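Side-chain contacts in chitin binding protein (PDB 5FTZ), which is a copper-dependent lytic polysaccharide monooxygenase of family AA10 that probably binds chitin and cleaves polysaccharide chains by oxidation: residues Y81-Q86 with P120-P125; V154-V157 with N162-Y165. All coordinates share one frame; numbering follows the deposited sequence.

Contact 1 of 2, residues Y81-Q86 with P120-P125; sequences YTFRWQ and PFFTVP
Phe83 of strand 80-87 meets Phe122 with one side of its ring, CD1 and CE1, and Phe121 with CZ and CE2, and the three phenylalanines form an aromatic cluster between backbones that stay well apart: the closest CA atoms, those of Phe83 and Phe122, are 10.0 Å from each other. From the CA of Phe83 the CB bond points toward 120-125, and with CG anti to the carbonyl carbon (chi1 -67°) the ring is carried across the gap. CB and CG serve as the stem. Beyond them CD1 lies 3.9 Å from CE2 of Phe122, and CE1 on the same side of the ring keeps a looser contact with Phe122 CD2. On the other side CE2 nears CZ of Phe121, while at the tip Phe83 CZ comes to 3.7 Å from Phe121 CE1.

The segments belong to different sheets, strand 80-87 to a three-stranded antiparallel sheet and strand 122-125 to the mixed sheet facing it, so the cluster bridges the two sheets of the beta sandwich characteristic of LPMOs, with Phe83 buried between them. Phe121 approaches Phe83 from the opposite direction, and CZ of Phe83 sits at the edge of the Phe121 ring, near that ring's plane; the two planes are inclined at 50°. The Phe122 ring instead lies alongside that of Phe83, running the other way, with centroids 5.6 Å apart. Their planes meet at 41°. Over the centre of one face of Phe83 stands CD2 of Tyr81, 3.7 Å above the ring plane. Tyr98, from strand 93-100, touches all three phenylalanines, and His137 meets Phe122 edge-to-face.

Contact 2 of 2, residues V154-V157 with N162-Y165; sequences VWTV and NAFY
The Phe164 ring has Trp155 CZ3 over one face and CG2 of Val157 at its edge, in the ring plane, 3.9 Å from Phe164 CE1. The same Val157 CG2 lies over one face of the Trp155 indole, offset toward the rim. Trp155 and Phe164 lie side by side, their planes 30° apart but offset enough that little of one ring covers the other, and Trp155 CE3 comes to 3.5 Å from Phe164 CD1. Phe96 stacks on the indole, whose NE1 bonds to Thr93 OG1. On the other face of the sheet, CG1 of Val154 is held anti to the backbone N (chi1 -174°), which lays it over the Tyr165 ring in a CH-pi contact, 4.2 Å from the centroid.

Trp155 and Phe164 are a hydrogen-bonded antiparallel pair: Trp155 N gives a bond to Phe164 O at 2.9 Å, and Phe164 N returns one to Trp155 O at 2.8 Å. Val157 N donates to Asn162 O at 3.1 Å. The Phe164 side chain is about 4 Å from copper and meets His1 edge-to-face. A leucine here, lacking the flat ring, would probably leave the Trp155 indole and the His1 imidazole without this aromatic neighbour. This beta hairpin thus brings a phenylalanine beside the histidine brace, His1 and His91, as in many AA10 enzymes.

From the N terminus, where His1 is a copper ligand, strand 2-6 runs antiparallel to strand 80-87. Contact 1 then closes a long excursion, bringing 120-125 back against 81-86 after strand 93-100 has passed between them in sequence. Contact 2 follows in series, neither nested in contact 1 nor crossing it, and closes the short turn between 154-157 and 162-165. Contact 1 joins the two sheets, whereas contact 2 pairs neighbouring strands within the mixed sheet to which 122-125 also belongs. Their centres are 12 Å apart, yet they touch: CH2 of Trp85 packs 3.5 Å from CB of Trp155, which in turn lies beside Phe164 near the copper.

Contact 1 of 2, residues Y81-Q86 with P120-P125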
loop_
_atom_site.group_PDB
_atom_site.type_symbol
_atom_site.label_atom_id
_atom_site.label_comp_id
_atom_site.label_asym_id
_atom_site.label_seq_id
_atom_site.Cartn_x
_atom_site.Cartn_y
_atom_site.Cartn_z
ATOM N N TYR A 81 17.009 10.644 22.648
ATOM C CA TYR A 81 16.591 9.415 23.325
ATOM C C TYR A 81 16.290 8.357 22.287
ATOM O O TYR A 81 15.784 8.668 21.208
ATOM C CB TYR A 81 15.367 9.720 24.185
ATOM C CG TYR A 81 14.848 8.567 25.049
ATOM C CD1 TYR A 81 15.389 8.323 26.288
ATOM C CD2 TYR A 81 13.824 7.769 24.622
ATOM C CE1 TYR A 81 14.943 7.276 27.110
ATOM C CE2 TYR A 81 13.341 6.684 25.379
ATOM C CZ TYR A 81 13.884 6.468 26.624
ATOM O OH TYR A 81 13.444 5.381 27.410
ATOM N N THR A 82 16.624 7.109 22.577
ATOM C CA THR A 82 16.229 5.984 21.701
ATOM C C THR A 82 14.864 5.474 22.071
ATOM O O THR A 82 14.676 4.925 23.156
ATOM C CB THR A 82 17.251 4.869 21.785
ATOM O OG1 THR A 82 18.463 5.333 21.179
ATOM C CG2 THR A 82 16.793 3.632 21.051
ATOM N N PHE A 83 13.907 5.650 21.160
ATOM C CA PHE A 83 12.574 5.090 21.311
ATOM C C PHE A 83 12.608 3.720 20.676
ATOM O O PHE A 83 13.221 3.558 19.606
ATOM C CB PHE A 83 11.530 6.017 20.639
ATOM C CG PHE A 83 11.389 7.308 21.332
ATOM C CD1 PHE A 83 12.220 8.394 20.996
ATOM C CD2 PHE A 83 10.469 7.471 22.337
ATOM C CE1 PHE A 83 12.118 9.585 21.673
ATOM C CE2 PHE A 83 10.364 8.680 23.002
ATOM C CZ PHE A 83 11.197 9.726 22.671
ATOM N N ARG A 84 12.023 2.706 21.321
ATOM C CA ARG A 84 12.133 1.368 20.810
ATOM C C ARG A 84 10.799 0.625 20.907
ATOM O O ARG A 84 10.136 0.653 21.959
ATOM C CB ARG A 84 13.201 0.616 21.587
ATOM C CG ARG A 84 13.523 -0.762 21.056
ATOM C CD ARG A 84 14.749 -1.406 21.712
ATOM N NE ARG A 84 14.460 -1.841 23.039
ATOM C CZ ARG A 84 15.358 -2.007 24.015
ATOM N NH1 ARG A 84 16.647 -1.733 23.814
ATOM N NH2 ARG A 84 14.961 -2.425 25.200
ATOM N N TRP A 85 10.462 -0.027 19.806
ATOM C CA TRP A 85 9.314 -0.907 19.667
ATOM C C TRP A 85 9.789 -2.323 19.580
ATOM O O TRP A 85 10.809 -2.630 18.889
ATOM C CB TRP A 85 8.523 -0.616 18.385
ATOM C CG TRP A 85 7.689 0.664 18.429
ATOM C CD1 TRP A 85 8.179 1.955 18.287
ATOM C CD2 TRP A 85 6.313 0.801 18.693
ATOM N NE1 TRP A 85 7.190 2.857 18.445
ATOM C CE2 TRP A 85 6.003 2.191 18.623
ATOM C CE3 TRP A 85 5.292 -0.104 18.916
ATOM C CZ2 TRP A 85 4.692 2.660 18.871
ATOM C CZ3 TRP A 85 4.003 0.361 19.136
ATOM C CH2 TRP A 85 3.715 1.740 19.081
ATOM N N GLN A 86 8.979 -3.226 20.100
ATOM C CA GLN A 86 9.145 -4.673 19.890
ATOM C C GLN A 86 7.903 -5.135 19.180
ATOM O O GLN A 86 6.771 -4.787 19.570
ATOM C CB GLN A 86 9.256 -5.413 21.228
ATOM C CG GLN A 86 10.425 -4.989 22.078
ATOM C CD GLN A 86 11.801 -5.342 21.587
ATOM O OE1 GLN A 86 11.962 -6.089 20.622
ATOM N NE2 GLN A 86 12.804 -4.810 22.263
ATOM N N PRO A 120 2.734 16.148 17.730
ATOM C CA PRO A 120 3.755 15.205 18.203
ATOM C C PRO A 120 5.126 15.838 18.307
ATOM O O PRO A 120 5.504 16.709 17.493
ATOM C CB PRO A 120 3.782 14.121 17.165
ATOM C CG PRO A 120 2.971 14.553 16.039
ATOM C CD PRO A 120 2.104 15.675 16.496
ATOM N N PHE A 121 5.886 15.473 19.309
ATOM C CA PHE A 121 7.239 15.997 19.438
ATOM C C PHE A 121 8.245 15.278 18.537
ATOM O O PHE A 121 9.364 15.764 18.361
ATOM C CB PHE A 121 7.693 16.040 20.872
ATOM C CG PHE A 121 7.910 14.682 21.521
ATOM C CD1 PHE A 121 9.119 13.998 21.393
ATOM C CD2 PHE A 121 6.891 14.075 22.260
ATOM C CE1 PHE A 121 9.303 12.783 21.965
ATOM C CE2 PHE A 121 7.112 12.843 22.869
ATOM C CZ PHE A 121 8.291 12.200 22.684
ATOM N N PHE A 122 7.874 14.118 18.017
ATOM C CA PHE A 122 8.742 13.315 17.171
ATOM C C PHE A 122 7.843 12.524 16.265
ATOM O O PHE A 122 6.896 11.876 16.741
ATOM C CB PHE A 122 9.602 12.400 18.060
ATOM C CG PHE A 122 10.504 11.453 17.330
ATOM C CD1 PHE A 122 11.186 11.806 16.192
ATOM C CD2 PHE A 122 10.738 10.185 17.889
ATOM C CE1 PHE A 122 12.054 10.888 15.585
ATOM C CE2 PHE A 122 11.588 9.281 17.278
ATOM C CZ PHE A 122 12.257 9.648 16.127
ATOM N N THR A 123 8.119 12.573 14.961
ATOM C CA THR A 123 7.353 11.826 13.953
ATOM C C THR A 123 8.313 11.112 13.049
ATOM O O THR A 123 9.293 11.753 12.631
ATOM C CB THR A 123 6.490 12.798 13.087
ATOM O OG1 THR A 123 5.596 13.540 13.935
ATOM C CG2 THR A 123 5.675 12.071 12.041
ATOM N N VAL A 124 8.005 9.860 12.690
ATOM C CA VAL A 124 8.815 9.097 11.708
ATOM C C VAL A 124 7.910 8.614 10.591
ATOM O O VAL A 124 7.206 7.606 10.758
ATOM C CB VAL A 124 9.537 7.962 12.400
ATOM C CG1 VAL A 124 10.450 7.240 11.453
ATOM C CG2 VAL A 124 10.379 8.496 13.557
ATOM N N PRO A 125 7.890 9.335 9.445
ATOM C CA PRO A 125 7.184 8.807 8.282
ATOM C C PRO A 125 7.928 7.531 7.862
ATOM O O PRO A 125 9.184 7.528 7.797
ATOM C CB PRO A 125 7.319 9.919 7.254
ATOM C CG PRO A 125 7.711 11.151 8.030
ATOM C CD PRO A 125 8.536 10.633 9.160
#

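Contact 2 of 2, residues V154-V157 with N162-Y165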
loop_
_atom_site.group_PDB
_atom_site.type_symbol
_atom_site.label_atom_id
_atom_site.label_comp_id
_atom_site.label_asym_id
_atom_site.label_seq_id
_atom_site.Cartn_x
_atom_site.Cartn_y
_atom_site.Cartn_z
ATOM N N VAL A 154 2.176 6.167 18.970
ATOM C CA VAL A 154 1.159 5.688 18.049
ATOM C C VAL A 154 1.814 5.162 16.783
ATOM O O VAL A 154 2.557 5.884 16.114
ATOM C CB VAL A 154 0.141 6.790 17.744
ATOM C CG1 VAL A 154 -0.982 6.168 16.895
ATOM C CG2 VAL A 154 -0.456 7.421 19.007
ATOM N N TRP A 155 1.551 3.891 16.486
ATOM C CA TRP A 155 2.062 3.205 15.297
ATOM C C TRP A 155 0.912 2.980 14.323
ATOM O O TRP A 155 0.024 2.222 14.615
ATOM C CB TRP A 155 2.685 1.888 15.741
ATOM C CG TRP A 155 3.018 0.951 14.619
ATOM C CD1 TRP A 155 3.453 1.275 13.377
ATOM C CD2 TRP A 155 3.007 -0.492 14.672
ATOM N NE1 TRP A 155 3.663 0.115 12.619
ATOM C CE2 TRP A 155 3.438 -0.969 13.426
ATOM C CE3 TRP A 155 2.697 -1.418 15.680
ATOM C CZ2 TRP A 155 3.502 -2.338 13.141
ATOM C CZ3 TRP A 155 2.828 -2.744 15.407
ATOM C CH2 TRP A 155 3.208 -3.189 14.153
ATOM N N THR A 156 0.942 3.669 13.180
ATOM C CA THR A 156 -0.143 3.557 12.215
ATOM C C THR A 156 0.214 2.579 11.115
ATOM O O THR A 156 1.283 2.669 10.504
ATOM C CB THR A 156 -0.509 4.901 11.641
ATOM O OG1 THR A 156 -0.938 5.784 12.705
ATOM C CG2 THR A 156 -1.628 4.787 10.584
ATOM N N VAL A 157 -0.679 1.614 10.891
ATOM C CA VAL A 157 -0.419 0.534 9.959
ATOM C C VAL A 157 -0.916 0.877 8.553
ATOM O O VAL A 157 -2.065 1.278 8.380
ATOM C CB VAL A 157 -1.065 -0.765 10.485
ATOM C CG1 VAL A 157 -0.881 -1.922 9.524
ATOM C CG2 VAL A 157 -0.453 -1.110 11.869
ATOM N N ASN A 162 -6.162 0.943 11.176
ATOM C CA ASN A 162 -5.745 0.670 12.552
ATOM C C ASN A 162 -4.407 1.280 12.921
ATOM O O ASN A 162 -3.500 1.509 12.086
ATOM C CB ASN A 162 -5.662 -0.824 12.702
ATOM C CG ASN A 162 -6.989 -1.496 12.509
ATOM O OD1 ASN A 162 -7.973 -0.993 12.954
ATOM N ND2 ASN A 162 -6.984 -2.649 11.853
ATOM N N ALA A 163 -4.233 1.410 14.238
ATOM C CA ALA A 163 -2.994 1.894 14.843
ATOM C C ALA A 163 -2.854 1.194 16.185
ATOM O O ALA A 163 -3.842 0.813 16.800
ATOM C CB ALA A 163 -3.001 3.407 14.986
ATOM N N PHE A 164 -1.605 1.144 16.656
ATOM C CA PHE A 164 -1.291 0.618 17.997
ATOM C C PHE A 164 -0.917 1.758 18.869
ATOM O O PHE A 164 -0.208 2.658 18.439
ATOM C CB PHE A 164 -0.206 -0.428 17.920
ATOM C CG PHE A 164 -0.661 -1.708 17.230
ATOM C CD1 PHE A 164 -0.764 -1.786 15.840
ATOM C CD2 PHE A 164 -1.080 -2.781 17.994
ATOM C CE1 PHE A 164 -1.232 -2.952 15.233
ATOM C CE2 PHE A 164 -1.560 -3.924 17.373
ATOM C CZ PHE A 164 -1.679 -3.972 16.037
ATOM N N TYR A 165 -1.446 1.720 20.080
ATOM C CA TYR A 165 -1.306 2.794 21.062
ATOM C C TYR A 165 -0.558 2.333 22.287
ATOM O O TYR A 165 -0.848 1.276 22.834
ATOM C CB TYR A 165 -2.697 3.274 21.486
ATOM C CG TYR A 165 -3.417 3.961 20.338
ATOM C CD1 TYR A 165 -4.135 3.234 19.396
ATOM C CD2 TYR A 165 -3.451 5.338 20.229
ATOM C CE1 TYR A 165 -4.784 3.861 18.317
ATOM C CE2 TYR A 165 -4.041 5.962 19.133
ATOM C CZ TYR A 165 -4.718 5.225 18.198
ATOM O OH TYR A 165 -5.304 5.918 17.135
#